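Local coordinates for lipoprotein YgdI/YgdR-like SH3-like domain-containing protein (Shewanella oneidensis, PDB 2RB6), which is of unknown function but belongs to a family of small bacterial lipoproteins with an SH3-like domain, probably tethered to the cell membrane by a lipid, at residues M29-D34 and E39-Q44. Residues are numbered along the deposited sequence; the frame is centred on the assembly and turned at random.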
loop_
_atom_site.group_PDB
_atom_site.type_symbol
_atom_site.label_atom_id
_atom_site.label_comp_id
_atom_site.label_asym_id
_atom_site.label_seq_id
_atom_site.Cartn_x
_atom_site.Cartn_y
_atom_site.Cartn_z
HETATM N N MSE A 29 11.117 -3.967 0.064
HETATM C CA MSE A 29 9.762 -4.507 0.031
HETATM C C MSE A 29 8.776 -3.644 0.817
HETATM O O MSE A 29 9.079 -3.203 1.924
HETATM C CB MSE A 29 9.752 -5.914 0.638
HETATM C CG MSE A 29 10.504 -6.961 -0.146
HETATM SE SE MSE A 29 9.466 -7.611 -1.630
HETATM C CE MSE A 29 10.781 -8.794 -2.414
ATOM N N TYR A 30 7.597 -3.408 0.247
ATOM C CA TYR A 30 6.562 -2.640 0.941
ATOM C C TYR A 30 5.590 -3.630 1.576
ATOM O O TYR A 30 5.010 -4.471 0.888
ATOM C CB TYR A 30 5.787 -1.738 -0.029
ATOM C CG TYR A 30 6.246 -0.293 -0.072
ATOM C CD1 TYR A 30 6.006 0.572 1.000
ATOM C CD2 TYR A 30 6.927 0.210 -1.182
ATOM C CE1 TYR A 30 6.431 1.898 0.965
ATOM C CE2 TYR A 30 7.358 1.532 -1.228
ATOM C CZ TYR A 30 7.109 2.370 -0.152
ATOM O OH TYR A 30 7.541 3.675 -0.201
ATOM N N LEU A 31 5.432 -3.541 2.890
ATOM C CA LEU A 31 4.508 -4.412 3.606
ATOM C C LEU A 31 3.204 -3.648 3.796
ATOM O O LEU A 31 3.206 -2.445 4.090
ATOM C CB LEU A 31 5.072 -4.814 4.973
ATOM C CG LEU A 31 6.017 -6.019 5.118
ATOM C CD1 LEU A 31 5.221 -7.322 5.085
ATOM C CD2 LEU A 31 7.074 -5.998 4.017
ATOM N N TYR A 32 2.095 -4.356 3.629
ATOM C CA TYR A 32 0.790 -3.751 3.764
ATOM C C TYR A 32 -0.215 -4.853 4.106
ATOM O O TYR A 32 0.111 -6.033 4.008
ATOM C CB TYR A 32 0.437 -3.041 2.451
ATOM C CG TYR A 32 0.001 -3.939 1.307
ATOM C CD1 TYR A 32 -1.333 -4.292 1.157
ATOM C CD2 TYR A 32 0.915 -4.394 0.345
ATOM C CE1 TYR A 32 -1.764 -5.065 0.081
ATOM C CE2 TYR A 32 0.499 -5.173 -0.749
ATOM C CZ TYR A 32 -0.850 -5.499 -0.867
ATOM O OH TYR A 32 -1.312 -6.235 -1.933
ATOM N N TYR A 33 -1.419 -4.472 4.529
ATOM C CA TYR A 33 -2.448 -5.456 4.875
ATOM C C TYR A 33 -3.559 -5.511 3.845
ATOM O O TYR A 33 -4.064 -4.483 3.409
ATOM C CB TYR A 33 -3.049 -5.164 6.256
ATOM C CG TYR A 33 -2.081 -5.386 7.380
ATOM C CD1 TYR A 33 -1.067 -4.462 7.641
ATOM C CD2 TYR A 33 -2.142 -6.541 8.156
ATOM C CE1 TYR A 33 -0.130 -4.684 8.643
ATOM C CE2 TYR A 33 -1.212 -6.774 9.160
ATOM C CZ TYR A 33 -0.205 -5.839 9.398
ATOM O OH TYR A 33 0.737 -6.067 10.382
ATOM N N ASP A 34 -3.938 -6.727 3.472
ATOM C CA ASP A 34 -4.985 -6.927 2.484
ATOM C C ASP A 34 -6.376 -6.994 3.116
ATOM O O ASP A 34 -6.528 -7.209 4.323
ATOM C CB ASP A 34 -4.721 -8.212 1.695
ATOM C CG ASP A 34 -5.128 -9.464 2.458
ATOM O OD1 ASP A 34 -4.724 -9.611 3.631
ATOM O OD2 ASP A 34 -5.847 -10.307 1.880
ATOM N N GLU A 39 -0.792 -9.728 6.224
ATOM C CA GLU A 39 0.077 -8.838 5.486
ATOM C C GLU A 39 0.477 -9.457 4.158
ATOM O O GLU A 39 0.344 -10.666 3.952
ATOM C CB GLU A 39 1.317 -8.527 6.322
ATOM C CG GLU A 39 2.072 -9.762 6.759
ATOM C CD GLU A 39 3.018 -9.485 7.905
ATOM O OE1 GLU A 39 3.705 -10.431 8.338
ATOM O OE2 GLU A 39 3.074 -8.327 8.381
ATOM N N VAL A 40 0.953 -8.614 3.254
ATOM C CA VAL A 40 1.390 -9.062 1.948
ATOM C C VAL A 40 2.537 -8.169 1.491
ATOM O O VAL A 40 2.721 -7.059 2.002
ATOM C CB VAL A 40 0.200 -9.077 0.929
ATOM C CG1 VAL A 40 -0.766 -7.951 1.234
ATOM C CG2 VAL A 40 0.716 -8.984 -0.500
HETATM N N MSE A 41 3.313 -8.666 0.539
HETATM C CA MSE A 41 4.472 -7.943 0.046
HETATM C C MSE A 41 4.391 -7.518 -1.406
HETATM O O MSE A 41 3.748 -8.170 -2.225
HETATM C CB MSE A 41 5.710 -8.813 0.228
HETATM C CG MSE A 41 6.789 -8.223 1.106
HETATM SE SE MSE A 41 8.185 -9.534 1.406
HETATM C CE MSE A 41 7.590 -10.134 3.154
ATOM N N ILE A 42 5.075 -6.423 -1.710
ATOM C CA ILE A 42 5.140 -5.879 -3.059
ATOM C C ILE A 42 6.493 -5.172 -3.145
ATOM O O ILE A 42 6.895 -4.479 -2.209
ATOM C CB ILE A 42 3.970 -4.879 -3.319
ATOM C CG1 ILE A 42 4.032 -4.331 -4.748
ATOM C CG2 ILE A 42 4.019 -3.731 -2.317
ATOM C CD1 ILE A 42 3.655 -5.314 -5.811
ATOM N N LYS A 43 7.208 -5.369 -4.250
ATOM C CA LYS A 43 8.520 -4.751 -4.435
ATOM C C LYS A 43 8.417 -3.229 -4.543
ATOM O O LYS A 43 7.508 -2.706 -5.182
ATOM C CB LYS A 43 9.198 -5.310 -5.693
ATOM C CG LYS A 43 9.343 -6.831 -5.728
ATOM C CD LYS A 43 10.217 -7.297 -6.893
ATOM C CE LYS A 43 11.641 -6.757 -6.774
ATOM N NZ LYS A 43 12.317 -7.210 -5.524
ATOM N N GLN A 44 9.363 -2.528 -3.926
ATOM C CA GLN A 44 9.388 -1.069 -3.928
ATOM C C GLN A 44 9.401 -0.535 -5.357
ATOM O O GLN A 44 8.611 0.345 -5.716
ATOM C CB GLN A 44 10.630 -0.589 -3.177
ATOM C CG GLN A 44 10.531 0.801 -2.590
ATOM C CD GLN A 44 10.600 1.884 -3.641
ATOM O OE1 GLN A 44 11.623 2.058 -4.306
ATOM N NE2 GLN A 44 9.505 2.617 -3.804
#
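Y32 lays one ring face over the V40 CG1 methyl, a CH-pi contact with CG1 3.4 Å from the ring centroid, offset toward the hydroxyl end and closest to CZ. With CG set between the backbone N and the carbonyl carbon (chi1 76°), the ring leans across the neighbouring strand; beyond this hairpin it also touches M7, I15 and S17 in the other sheet. On the same side of the hairpin as Y32 and V40, CB of Y30 meets I42 CG2, while the Y30 ring lies alongside Q44, whose NE2 is at the ring edge, 3.5 Å from Y30 CE2, the amide turned 67° from the ring. Replacing Y32 by alanine would probably leave V40 CG1 without its aromatic cover and open a gap toward M7 and I15. The opposite side carries two selenomethionines, M29 and M41, crossing at about a right angle, with L31 CD2 beside M41 CG. Of four antiparallel backbone hydrogen bonds, Y30 N to I42 O is short (2.8 Å) and nearly straight (172°). The four satisfy the inward N-H and C=O of Y30, Y32, V40 and I42; apolar contact dominates toward the other sheet of this SH3-like fold.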